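Local coordinates for beta-lactamase-like protein (PDB 6B9V) that is a manganese- and zinc-binding diphosphatase of the PhnP family, with a metallo-beta-lactamase fold, that cleaves reactive FAD photoproducts, at residues 49-54 and 146-151; 66-71 and 91-96; 210-215 and 227-232; 217-222 and 247-252. All coordinates share one frame; numbering follows the deposited sequence.

Interaction 1: residues 49-54 and 146-151; sequences KLVLID and IELFGA
Strand 49-53 and the hairpin end of 146-151 face each other without backbone hydrogen bonds, their nearest CA atoms, those of Lys49 and Phe149, standing 7.7 Å apart, so the contact is made by side chains. The Lys49 chain lies over one face of the Phe149 ring: CD sits 4.2 Å from the ring centroid and 19° off its normal, a CH-pi contact displaced toward the rim, and CE comes within 3.8 Å of Phe149 CD1. A bend at chi2 (-65°) lays the methylenes over the ring, while NZ makes a weak hydrogen bond to Asp47 O. In the metallo-beta-lactamase fold two mixed sheets pack face to face, and here the edge strand 146-148 of one sheet meets an inner strand of the other. Deeper in, Leu148 CD1 packs 3.9 Å from Val51 CG1, the branch that chi1 of 175° sets anti to the backbone N. Val51 CG2 reaches the edge of the Phe149 ring near its plane. Phe149 and Gly150 form the corners of a type I' turn, which is closed by Leu148 N to Ala151 O and Ala151 N to Leu148 O, both 2.9 Å. Tyr46 and Ala73, from the strands flanking 49-53, also touch the Phe149 side chain.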
loop_
_atom_site.group_PDB
_atom_site.type_symbol
_atom_site.label_atom_id
_atom_site.label_comp_id
_atom_site.label_asym_id
_atom_site.label_seq_id
_atom_site.Cartn_x
_atom_site.Cartn_y
_atom_site.Cartn_z
ATOM N N LYS A 49 -12.484 22.414 -0.592
ATOM C CA LYS A 49 -11.115 21.976 -0.332
ATOM C C LYS A 49 -11.114 20.609 0.355
ATOM O O LYS A 49 -12.090 20.232 1.022
ATOM C CB LYS A 49 -10.365 22.996 0.554
ATOM C CG LYS A 49 -10.314 24.415 0.024
ATOM C CD LYS A 49 -9.508 24.511 -1.263
ATOM C CE LYS A 49 -9.413 25.957 -1.738
ATOM N NZ LYS A 49 -10.758 26.556 -1.886
ATOM N N LEU A 50 -10.002 19.891 0.200
ATOM C CA LEU A 50 -9.800 18.589 0.826
ATOM C C LEU A 50 -8.425 18.535 1.497
ATOM O O LEU A 50 -7.393 18.705 0.841
ATOM C CB LEU A 50 -9.942 17.469 -0.214
ATOM C CG LEU A 50 -10.028 15.994 0.217
ATOM C CD1 LEU A 50 -10.551 15.147 -0.944
ATOM C CD2 LEU A 50 -8.681 15.451 0.685
ATOM N N VAL A 51 -8.422 18.284 2.803
ATOM C CA VAL A 51 -7.189 18.194 3.576
ATOM C C VAL A 51 -7.040 16.777 4.101
ATOM O O VAL A 51 -7.945 16.246 4.726
ATOM C CB VAL A 51 -7.171 19.209 4.732
ATOM C CG1 VAL A 51 -5.937 19.012 5.608
ATOM C CG2 VAL A 51 -7.215 20.646 4.165
ATOM N N LEU A 52 -5.908 16.155 3.795
ATOM C CA LEU A 52 -5.672 14.764 4.148
ATOM C C LEU A 52 -4.751 14.681 5.354
ATOM O O LEU A 52 -3.732 15.367 5.402
ATOM C CB LEU A 52 -5.054 14.016 2.960
ATOM C CG LEU A 52 -4.623 12.572 3.175
ATOM C CD1 LEU A 52 -5.828 11.694 3.467
ATOM C CD2 LEU A 52 -3.869 12.076 1.940
ATOM N N ILE A 53 -5.098 13.838 6.321
ATOM C CA ILE A 53 -4.217 13.633 7.459
ATOM C C ILE A 53 -3.633 12.243 7.326
ATOM O O ILE A 53 -4.357 11.243 7.480
ATOM C CB ILE A 53 -4.943 13.794 8.827
ATOM C CG1 ILE A 53 -5.540 15.199 8.952
ATOM C CG2 ILE A 53 -3.966 13.543 9.978
ATOM C CD1 ILE A 53 -6.217 15.463 10.294
ATOM N N ASP A 54 -2.334 12.223 7.001
ATOM C CA ASP A 54 -1.488 11.020 6.829
ATOM C C ASP A 54 -1.739 10.302 5.494
ATOM O O ASP A 54 -2.838 10.324 4.954
ATOM C CB ASP A 54 -1.666 10.044 8.009
ATOM C CG ASP A 54 -1.009 10.556 9.296
ATOM O OD1 ASP A 54 -0.155 11.465 9.207
ATOM O OD2 ASP A 54 -1.335 10.054 10.391
ATOM N N ILE A 146 -1.528 25.890 11.686
ATOM C CA ILE A 146 -1.381 25.747 10.250
ATOM C C ILE A 146 -2.555 26.412 9.557
ATOM O O ILE A 146 -3.690 25.961 9.701
ATOM C CB ILE A 146 -1.334 24.261 9.823
ATOM C CG1 ILE A 146 -0.339 23.474 10.677
ATOM C CG2 ILE A 146 -1.013 24.140 8.343
ATOM C CD1 ILE A 146 1.056 24.070 10.692
ATOM N N GLU A 147 -2.279 27.470 8.802
ATOM C CA GLU A 147 -3.318 28.180 8.070
ATOM C C GLU A 147 -3.604 27.500 6.736
ATOM O O GLU A 147 -2.793 27.563 5.815
ATOM C CB GLU A 147 -2.899 29.636 7.852
ATOM C CG GLU A 147 -2.458 30.344 9.124
ATOM C CD GLU A 147 -3.627 30.799 9.983
ATOM O OE1 GLU A 147 -4.781 30.707 9.511
ATOM O OE2 GLU A 147 -3.390 31.255 11.125
ATOM N N LEU A 148 -4.746 26.824 6.646
ATOM C CA LEU A 148 -5.111 26.106 5.436
ATOM C C LEU A 148 -6.429 26.600 4.860
ATOM O O LEU A 148 -7.509 26.280 5.369
ATOM C CB LEU A 148 -5.201 24.604 5.715
ATOM C CG LEU A 148 -3.900 23.902 6.105
ATOM C CD1 LEU A 148 -4.124 22.394 6.332
ATOM C CD2 LEU A 148 -2.832 24.138 5.050
ATOM N N PHE A 149 -6.324 27.388 3.798
ATOM C CA PHE A 149 -7.483 27.864 3.055
ATOM C C PHE A 149 -8.543 28.506 3.945
ATOM O O PHE A 149 -9.732 28.266 3.776
ATOM C CB PHE A 149 -8.073 26.704 2.255
ATOM C CG PHE A 149 -7.030 25.871 1.586
ATOM C CD1 PHE A 149 -6.376 26.334 0.456
ATOM C CD2 PHE A 149 -6.672 24.637 2.105
ATOM C CE1 PHE A 149 -5.397 25.574 -0.152
ATOM C CE2 PHE A 149 -5.698 23.876 1.501
ATOM C CZ PHE A 149 -5.057 24.350 0.371
ATOM N N GLY A 150 -8.102 29.324 4.895
ATOM C CA GLY A 150 -9.016 30.021 5.779
ATOM C C GLY A 150 -9.218 29.340 7.127
ATOM O O GLY A 150 -9.672 29.965 8.076
ATOM N N ALA A 151 -8.885 28.060 7.224
ATOM C CA ALA A 151 -9.105 27.340 8.475
ATOM C C ALA A 151 -7.805 27.213 9.259
ATOM O O ALA A 151 -6.726 27.230 8.677
ATOM C CB ALA A 151 -9.695 25.978 8.204
#

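Interaction 2: residues 66-71 and 91-96; sequences EGIKKI and RPLSFP
A single water holds the two loops together through polar atoms: it accepts from Ile71 N at 2.9 Å and donates to Leu93 O, also at 2.9 Å. No direct hydrogen bond crosses between 66-71 and 91-96, so this bridge joins backbone to backbone where the chains come no nearer than 6.1 Å between the CA atoms of Lys70 and Leu93. The rest of the contact belongs to the Leu93 side chain, which points into the bend of the other loop and uses its two methyls differently. CD1 enters between two isoleucines, 3.7 Å from Ile71 CD1 and 3.9 Å from Ile68 CG2, and both of these side chains cross Leu93 at about a right angle. The other methyl, CD2, rests against main chain, 3.5 Å from Lys69 O. In Ile71, CG1 lies anti to the carbonyl carbon (chi1 -60°) and the chain then extends, which carries CD1 over to the leucine. Within 91-96, Arg91 O accepts from both Ser94 N and Ser94 OG; the hydroxyl, at 2.7 Å, adds a second bond to the backbone one of the 3-10 turn that carries Leu93. The second subunit closes over the same place: its Ile21 packs on Leu93, and its Asp24 forms a salt bridge with Lys69 NZ. Before the isoleucines, Gly67 takes positive phi and ends helix 59-66 in a Schellman motif, the classic glycine-terminated helix end, after which the chain runs through Ile68 and Ile71 to strand 73-75.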
loop_
_atom_site.group_PDB
_atom_site.type_symbol
_atom_site.label_atom_id
_atom_site.label_comp_id
_atom_site.label_asym_id
_atom_site.label_seq_id
_atom_site.Cartn_x
_atom_site.Cartn_y
_atom_site.Cartn_z
ATOM N N GLU A 66 -13.253 6.689 -2.052
ATOM C CA GLU A 66 -13.979 7.923 -1.785
ATOM C C GLU A 66 -14.052 8.889 -2.969
ATOM O O GLU A 66 -14.559 10.010 -2.828
ATOM C CB GLU A 66 -13.353 8.629 -0.590
ATOM C CG GLU A 66 -13.531 7.862 0.707
ATOM C CD GLU A 66 -14.950 7.957 1.234
ATOM O OE1 GLU A 66 -15.316 7.170 2.136
ATOM O OE2 GLU A 66 -15.701 8.830 0.744
ATOM N N GLY A 67 -13.552 8.462 -4.124
ATOM C CA GLY A 67 -13.593 9.276 -5.331
ATOM C C GLY A 67 -12.778 10.556 -5.256
ATOM O O GLY A 67 -13.157 11.567 -5.849
ATOM N N ILE A 68 -11.657 10.522 -4.536
ATOM C CA ILE A 68 -10.784 11.694 -4.441
ATOM C C ILE A 68 -10.154 12.032 -5.794
ATOM O O ILE A 68 -9.524 11.185 -6.426
ATOM C CB ILE A 68 -9.667 11.485 -3.408
ATOM C CG1 ILE A 68 -10.266 11.330 -2.001
ATOM C CG2 ILE A 68 -8.658 12.650 -3.456
ATOM C CD1 ILE A 68 -9.235 10.969 -0.940
ATOM N N LYS A 69 -10.328 13.277 -6.228
ATOM C CA LYS A 69 -9.827 13.721 -7.527
ATOM C C LYS A 69 -8.755 14.796 -7.368
ATOM O O LYS A 69 -8.070 15.146 -8.321
ATOM C CB LYS A 69 -10.975 14.265 -8.387
ATOM C CG LYS A 69 -12.096 13.270 -8.670
ATOM C CD LYS A 69 -11.703 12.279 -9.761
ATOM C CE LYS A 69 -12.826 11.291 -10.059
ATOM N NZ LYS A 69 -12.420 10.277 -11.075
ATOM N N LYS A 70 -8.634 15.334 -6.160
ATOM C CA LYS A 70 -7.703 16.420 -5.880
ATOM C C LYS A 70 -7.441 16.517 -4.377
ATOM O O LYS A 70 -8.363 16.390 -3.570
ATOM C CB LYS A 70 -8.254 17.751 -6.410
ATOM C CG LYS A 70 -7.349 18.948 -6.161
ATOM C CD LYS A 70 -7.847 20.193 -6.885
ATOM C CE LYS A 70 -6.943 21.393 -6.608
ATOM N NZ LYS A 70 -7.362 22.569 -7.420
ATOM N N ILE A 71 -6.185 16.740 -4.012
ATOM C CA ILE A 71 -5.817 16.962 -2.618
ATOM C C ILE A 71 -5.242 18.360 -2.468
ATOM O O ILE A 71 -4.283 18.708 -3.149
ATOM C CB ILE A 71 -4.779 15.944 -2.122
ATOM C CG1 ILE A 71 -5.315 14.514 -2.235
ATOM C CG2 ILE A 71 -4.374 16.274 -0.676
ATOM C CD1 ILE A 71 -4.219 13.455 -2.099
ATOM N N ARG A 91 1.315 10.482 -6.119
ATOM C CA ARG A 91 1.895 11.069 -7.341
ATOM C C ARG A 91 0.942 11.413 -8.518
ATOM O O ARG A 91 1.068 12.491 -9.102
ATOM C CB ARG A 91 3.024 10.153 -7.836
ATOM C CG ARG A 91 4.365 10.453 -7.150
ATOM C CD ARG A 91 5.229 9.208 -6.933
ATOM N NE ARG A 91 5.293 8.355 -8.117
ATOM C CZ ARG A 91 6.009 7.239 -8.194
ATOM N NH1 ARG A 91 6.730 6.843 -7.157
ATOM N NH2 ARG A 91 6.007 6.519 -9.307
ATOM N N PRO A 92 -0.038 10.546 -8.856
ATOM C CA PRO A 92 -0.882 10.945 -9.996
ATOM C C PRO A 92 -1.824 12.126 -9.713
ATOM O O PRO A 92 -2.396 12.680 -10.654
ATOM C CB PRO A 92 -1.709 9.680 -10.291
ATOM C CG PRO A 92 -1.015 8.570 -9.562
ATOM C CD PRO A 92 -0.403 9.209 -8.359
ATOM N N LEU A 93 -2.001 12.500 -8.450
ATOM C CA LEU A 93 -2.800 13.681 -8.137
ATOM C C LEU A 93 -1.954 14.951 -8.078
ATOM O O LEU A 93 -2.488 16.051 -7.896
ATOM C CB LEU A 93 -3.538 13.506 -6.799
ATOM C CG LEU A 93 -4.597 12.399 -6.791
ATOM C CD1 LEU A 93 -5.249 12.290 -5.413
ATOM C CD2 LEU A 93 -5.644 12.619 -7.891
ATOM N N SER A 94 -0.639 14.807 -8.224
ATOM C CA SER A 94 0.269 15.941 -8.026
ATOM C C SER A 94 0.700 16.629 -9.320
ATOM O O SER A 94 1.477 17.589 -9.291
ATOM C CB SER A 94 1.522 15.489 -7.274
ATOM O OG SER A 94 2.296 14.614 -8.078
ATOM N N PHE A 95 0.215 16.147 -10.453
ATOM C CA PHE A 95 0.621 16.745 -11.720
ATOM C C PHE A 95 -0.225 17.970 -12.036
ATOM O O PHE A 95 -1.408 18.006 -11.696
ATOM C CB PHE A 95 0.549 15.710 -12.843
ATOM C CG PHE A 95 1.703 14.757 -12.837
ATOM C CD1 PHE A 95 2.975 15.198 -13.175
ATOM C CD2 PHE A 95 1.534 13.438 -12.458
ATOM C CE1 PHE A 95 4.051 14.334 -13.155
ATOM C CE2 PHE A 95 2.607 12.564 -12.439
ATOM C CZ PHE A 95 3.867 13.013 -12.788
ATOM N N PRO A 96 0.391 18.985 -12.678
ATOM C CA PRO A 96 -0.215 20.291 -12.970
ATOM C C PRO A 96 -1.631 20.195 -13.526
ATOM O O PRO A 96 -2.486 21.000 -13.146
ATOM C CB PRO A 96 0.737 20.882 -14.007
ATOM C CG PRO A 96 2.056 20.332 -13.625
ATOM C CD PRO A 96 1.785 18.925 -13.156
HETATM O O HOH W 1 -4.322 17.333 -6.086
#

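Interaction 3: residues 210-215 and 227-232; sequences STLDNS and TYFTHI. With MN (manganese (II) ion), chain C.
Phe229 takes the side chain of a serine over its ring: Ser215 CB stands 4.0 Å from the ring centroid, 28° off the normal, in a CH-pi contact. This is the helix-on-sheet face of a beta-alpha-beta unit, strand 195-199, helix 212-222 and strand 226-230, with the first turn of the helix lying on the last strand. The hydroxyl of Ser215 has its strongest partner in Asp199 O, at the end of the first strand, while the backbone of the same residue also presses on the ring, Ser215 C lying 3.6 Å from Phe229 CZ. From another direction Leu212 CD1 approaches obliquely, 3.7 Å from Phe229 CD2, its side chain crossing the phenylalanine at about a right angle; CG anti to the backbone N (chi1 -167°) brings the methyl there. Two side-chain bonds gather the helix start: Thr211 is the N-cap residue, and its OG1 accepts from Asn214 N at 3.0 Å, while Asn214 ND2 donates to Ser210 OG nearly in its own amide plane. Just past the end of the strand, His231 supplies a ligand to the dinuclear manganese site. It joins Asp82, His83 and Asp178 around one manganese ion, which His231 NE2 binds at 2.2 Å.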
loop_
_atom_site.group_PDB
_atom_site.type_symbol
_atom_site.label_atom_id
_atom_site.label_comp_id
_atom_site.label_asym_id
_atom_site.label_seq_id
_atom_site.Cartn_x
_atom_site.Cartn_y
_atom_site.Cartn_z
ATOM N N SER A 210 -2.728 3.601 23.392
ATOM C CA SER A 210 -3.633 3.701 24.535
ATOM C C SER A 210 -4.606 2.523 24.519
ATOM O O SER A 210 -4.996 2.074 23.440
ATOM C CB SER A 210 -4.403 5.028 24.501
ATOM O OG SER A 210 -5.224 5.161 25.643
ATOM N N THR A 211 -4.994 2.035 25.700
ATOM C CA THR A 211 -5.987 0.973 25.805
ATOM C C THR A 211 -7.396 1.521 25.715
ATOM O O THR A 211 -7.628 2.722 25.890
ATOM C CB THR A 211 -5.879 0.193 27.137
ATOM O OG1 THR A 211 -6.203 1.063 28.233
ATOM C CG2 THR A 211 -4.478 -0.366 27.313
ATOM N N LEU A 212 -8.335 0.621 25.465
ATOM C CA LEU A 212 -9.753 0.966 25.459
ATOM C C LEU A 212 -10.135 1.674 26.754
ATOM O O LEU A 212 -10.776 2.729 26.727
ATOM C CB LEU A 212 -10.612 -0.297 25.268
ATOM C CG LEU A 212 -12.089 -0.091 24.927
ATOM C CD1 LEU A 212 -12.232 0.524 23.536
ATOM C CD2 LEU A 212 -12.838 -1.416 25.005
ATOM N N ASP A 213 -9.731 1.103 27.890
ATOM C CA ASP A 213 -10.133 1.648 29.184
ATOM C C ASP A 213 -9.516 3.027 29.398
ATOM O O ASP A 213 -10.172 3.963 29.884
ATOM C CB ASP A 213 -9.733 0.693 30.318
ATOM C CG ASP A 213 -10.238 1.149 31.671
ATOM O OD1 ASP A 213 -11.426 0.907 31.971
ATOM O OD2 ASP A 213 -9.445 1.745 32.434
ATOM N N ASN A 214 -8.247 3.154 29.024
ATOM C CA ASN A 214 -7.550 4.422 29.194
ATOM C C ASN A 214 -8.172 5.529 28.354
ATOM O O ASN A 214 -8.337 6.671 28.805
ATOM C CB ASN A 214 -6.070 4.279 28.838
ATOM C CG ASN A 214 -5.265 5.502 29.239
ATOM O OD1 ASN A 214 -5.251 5.879 30.406
ATOM N ND2 ASN A 214 -4.607 6.135 28.273
ATOM N N SER A 215 -8.540 5.175 27.129
ATOM C CA SER A 215 -9.085 6.157 26.205
ATOM C C SER A 215 -10.516 6.505 26.574
ATOM O O SER A 215 -10.955 7.626 26.349
ATOM C CB SER A 215 -8.979 5.643 24.772
ATOM O OG SER A 215 -7.616 5.722 24.373
ATOM N N THR A 227 -17.226 10.937 20.832
ATOM C CA THR A 227 -15.835 10.516 20.793
ATOM C C THR A 227 -15.748 9.211 19.986
ATOM O O THR A 227 -16.556 8.301 20.174
ATOM C CB THR A 227 -15.253 10.302 22.219
ATOM O OG1 THR A 227 -15.379 11.506 22.995
ATOM C CG2 THR A 227 -13.785 9.903 22.145
ATOM N N TYR A 228 -14.776 9.139 19.087
ATOM C CA TYR A 228 -14.556 7.951 18.275
ATOM C C TYR A 228 -13.156 7.422 18.504
ATOM O O TYR A 228 -12.204 8.198 18.583
ATOM C CB TYR A 228 -14.746 8.271 16.784
ATOM C CG TYR A 228 -16.153 8.688 16.485
ATOM C CD1 TYR A 228 -16.529 10.020 16.552
ATOM C CD2 TYR A 228 -17.117 7.745 16.192
ATOM C CE1 TYR A 228 -17.823 10.400 16.306
ATOM C CE2 TYR A 228 -18.424 8.121 15.939
ATOM C CZ TYR A 228 -18.761 9.451 15.991
ATOM O OH TYR A 228 -20.053 9.839 15.753
ATOM N N PHE A 229 -13.018 6.105 18.588
ATOM C CA PHE A 229 -11.699 5.515 18.742
ATOM C C PHE A 229 -11.175 5.011 17.399
ATOM O O PHE A 229 -11.943 4.524 16.553
ATOM C CB PHE A 229 -11.712 4.365 19.746
ATOM C CG PHE A 229 -12.017 4.783 21.171
ATOM C CD1 PHE A 229 -11.791 6.084 21.605
ATOM C CD2 PHE A 229 -12.527 3.864 22.071
ATOM C CE1 PHE A 229 -12.067 6.458 22.933
ATOM C CE2 PHE A 229 -12.808 4.227 23.399
ATOM C CZ PHE A 229 -12.575 5.521 23.825
ATOM N N THR A 230 -9.865 5.088 17.222
ATOM C CA THR A 230 -9.272 4.639 15.950
ATOM C C THR A 230 -7.940 3.942 16.238
ATOM O O THR A 230 -7.568 3.778 17.407
ATOM C CB THR A 230 -9.105 5.832 14.979
ATOM O OG1 THR A 230 -8.698 5.368 13.680
ATOM C CG2 THR A 230 -8.072 6.837 15.522
ATOM N N HIS A 231 -7.237 3.522 15.184
ATOM C CA HIS A 231 -5.993 2.734 15.280
ATOM C C HIS A 231 -6.264 1.373 15.945
ATOM O O HIS A 231 -5.430 0.826 16.655
ATOM C CB HIS A 231 -4.903 3.496 16.039
ATOM C CG HIS A 231 -3.517 3.190 15.556
ATOM N ND1 HIS A 231 -2.915 1.969 15.755
ATOM C CD2 HIS A 231 -2.628 3.943 14.868
ATOM C CE1 HIS A 231 -1.705 1.983 15.218
ATOM N NE2 HIS A 231 -1.515 3.162 14.657
ATOM N N ILE A 232 -7.422 0.814 15.624
ATOM C CA ILE A 232 -7.966 -0.358 16.305
ATOM C C ILE A 232 -7.371 -1.670 15.782
ATOM O O ILE A 232 -7.276 -1.857 14.571
ATOM C CB ILE A 232 -9.491 -0.404 16.132
ATOM C CG1 ILE A 232 -10.139 0.830 16.787
ATOM C CG2 ILE A 232 -10.069 -1.711 16.694
ATOM C CD1 ILE A 232 -11.497 1.158 16.209
HETATM MN MN MN C . 0.223 4.084 13.735
#

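Interaction 4: residues 217-222 and 247-252; sequences SIAEKL and AGIQLA
Ile249 and Ala219 point their side chains at each other between strand 249-251 and helix 212-222, and the contact closes methyl to methyl: Ile249 CD1 lies 3.7 Å from Ala219 CB. The isoleucine does the reaching. With CG1 anti to the carbonyl carbon (chi1 -57°) and chi2 extended at 177°, its longer branch runs straight out from the strand, and CD1 at its end is the atom that arrives at the helix. The alanine, with a single carbon to offer, keeps the helix backbone close, so that the CA atoms of Ala219 and Ile249 are 7.6 Å apart. Glu220 comes in along the flank: CG approaches the same Ile249 CD1 to 4.2 Å, an aliphatic part of a chain that otherwise belongs to the protein surface. The other branch of Ile249, CG2, is directed to strand 226-230, where it packs on Phe229; Ala219 likewise touches Thr227 of that strand. The helix therefore lies across two neighbouring strands at the border of its sheet, since 249-251 is the outermost strand within this chain. On the strand, Gln250 folds its amide back so that NE2 donates to Ile249 O at 2.7 Å and 163°, the acceptor lying in the plane of the amide, and the same NE2 also donates to Asn242 O. No hydrogen bond or salt bridge links 217-222 with 247-252, which implies that helix and edge strand are held here by apolar contact alone.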
loop_
_atom_site.group_PDB
_atom_site.type_symbol
_atom_site.label_atom_id
_atom_site.label_comp_id
_atom_site.label_asym_id
_atom_site.label_seq_id
_atom_site.Cartn_x
_atom_site.Cartn_y
_atom_site.Cartn_z
ATOM N N SER A 217 -11.351 6.724 29.789
ATOM C CA SER A 217 -11.093 7.702 30.861
ATOM C C SER A 217 -10.769 9.108 30.345
ATOM O O SER A 217 -11.280 10.129 30.865
ATOM C CB SER A 217 -9.949 7.231 31.753
ATOM O OG SER A 217 -10.392 6.182 32.576
ATOM N N ILE A 218 -9.899 9.154 29.338
ATOM C CA ILE A 218 -9.576 10.413 28.674
ATOM C C ILE A 218 -10.837 11.037 28.073
ATOM O O ILE A 218 -11.099 12.237 28.246
ATOM C CB ILE A 218 -8.497 10.194 27.580
ATOM C CG1 ILE A 218 -7.161 9.829 28.242
ATOM C CG2 ILE A 218 -8.364 11.423 26.671
ATOM C CD1 ILE A 218 -6.103 9.272 27.268
ATOM N N ALA A 219 -11.630 10.216 27.387
ATOM C CA ALA A 219 -12.870 10.679 26.757
ATOM C C ALA A 219 -13.820 11.299 27.784
ATOM O O ALA A 219 -14.477 12.313 27.520
ATOM C CB ALA A 219 -13.566 9.525 26.017
ATOM N N GLU A 220 -13.884 10.693 28.962
ATOM C CA GLU A 220 -14.792 11.181 29.990
ATOM C C GLU A 220 -14.243 12.431 30.681
ATOM O O GLU A 220 -14.999 13.198 31.283
ATOM C CB GLU A 220 -15.092 10.065 30.988
ATOM C CG GLU A 220 -15.991 8.994 30.361
ATOM C CD GLU A 220 -16.314 7.835 31.287
ATOM O OE1 GLU A 220 -17.287 7.101 30.994
ATOM O OE2 GLU A 220 -15.597 7.649 32.293
ATOM N N LYS A 221 -12.938 12.651 30.581
ATOM C CA LYS A 221 -12.385 13.914 31.051
ATOM C C LYS A 221 -12.608 15.046 30.046
ATOM O O LYS A 221 -12.855 16.193 30.439
ATOM C CB LYS A 221 -10.891 13.781 31.354
ATOM C CG LYS A 221 -10.571 13.034 32.645
ATOM C CD LYS A 221 -9.066 12.807 32.765
ATOM C CE LYS A 221 -8.686 12.174 34.099
ATOM N NZ LYS A 221 -9.367 10.865 34.309
ATOM N N LEU A 222 -12.497 14.744 28.757
ATOM C CA LEU A 222 -12.581 15.805 27.749
ATOM C C LEU A 222 -14.020 16.125 27.312
ATOM O O LEU A 222 -14.283 17.215 26.800
ATOM C CB LEU A 222 -11.732 15.447 26.536
ATOM C CG LEU A 222 -10.220 15.365 26.785
ATOM C CD1 LEU A 222 -9.509 14.892 25.524
ATOM C CD2 LEU A 222 -9.687 16.726 27.231
ATOM N N ALA A 247 -22.506 5.928 26.422
ATOM C CA ALA A 247 -23.123 6.824 25.448
ATOM C C ALA A 247 -22.137 7.909 25.036
ATOM O O ALA A 247 -21.401 8.437 25.863
ATOM C CB ALA A 247 -24.399 7.449 26.014
ATOM N N GLY A 248 -22.100 8.210 23.748
ATOM C CA GLY A 248 -21.219 9.254 23.254
ATOM C C GLY A 248 -19.807 8.804 22.920
ATOM O O GLY A 248 -18.981 9.623 22.509
ATOM N N ILE A 249 -19.530 7.514 23.106
ATOM C CA ILE A 249 -18.210 6.949 22.848
ATOM C C ILE A 249 -18.346 5.696 21.984
ATOM O O ILE A 249 -19.089 4.784 22.334
ATOM C CB ILE A 249 -17.482 6.599 24.182
ATOM C CG1 ILE A 249 -17.375 7.837 25.075
ATOM C CG2 ILE A 249 -16.113 6.026 23.922
ATOM C CD1 ILE A 249 -16.735 7.570 26.449
ATOM N N GLN A 250 -17.672 5.652 20.839
ATOM C CA GLN A 250 -17.796 4.481 19.962
ATOM C C GLN A 250 -16.493 4.212 19.228
ATOM O O GLN A 250 -15.707 5.136 19.015
ATOM C CB GLN A 250 -18.916 4.689 18.927
ATOM C CG GLN A 250 -20.335 4.796 19.459
ATOM C CD GLN A 250 -20.933 3.453 19.852
ATOM O OE1 GLN A 250 -21.622 2.814 19.051
ATOM N NE2 GLN A 250 -20.694 3.030 21.094
ATOM N N LEU A 251 -16.262 2.963 18.807
ATOM C CA LEU A 251 -15.207 2.715 17.828
ATOM C C LEU A 251 -15.616 3.331 16.495
ATOM O O LEU A 251 -16.773 3.185 16.069
ATOM C CB LEU A 251 -14.948 1.207 17.630
ATOM C CG LEU A 251 -14.648 0.353 18.872
ATOM C CD1 LEU A 251 -14.387 -1.093 18.449
ATOM C CD2 LEU A 251 -13.452 0.895 19.627
ATOM N N ALA A 252 -14.683 4.015 15.836
ATOM C CA ALA A 252 -14.911 4.428 14.440
ATOM C C ALA A 252 -14.990 3.223 13.499
ATOM O O ALA A 252 -14.692 2.089 13.892
ATOM C CB ALA A 252 -13.815 5.374 13.974
#

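How the interactions relate
Interactions 3 and 4 are two stations on one layer: helix 212-222 lies on strand 226-230 near its start and on strand 249-251 further along, and the two strands are hydrogen-bonded neighbours, Thr227 N to Gly248 O at 2.8 Å. Interaction 1 reaches the same sheet at its other outer strand, 146-148, and ties it to the second sheet. Interaction 2 nests inside the loop that interaction 1 closes and touches it through Leu50 and Leu52. Interactions 3 and 4 are buried and apolar, interaction 1 grades from a buried aliphatic pair to an exposed ring, and interaction 2 adds a bridging water and a subunit interface. Interaction 3 alone carries a metal ligand.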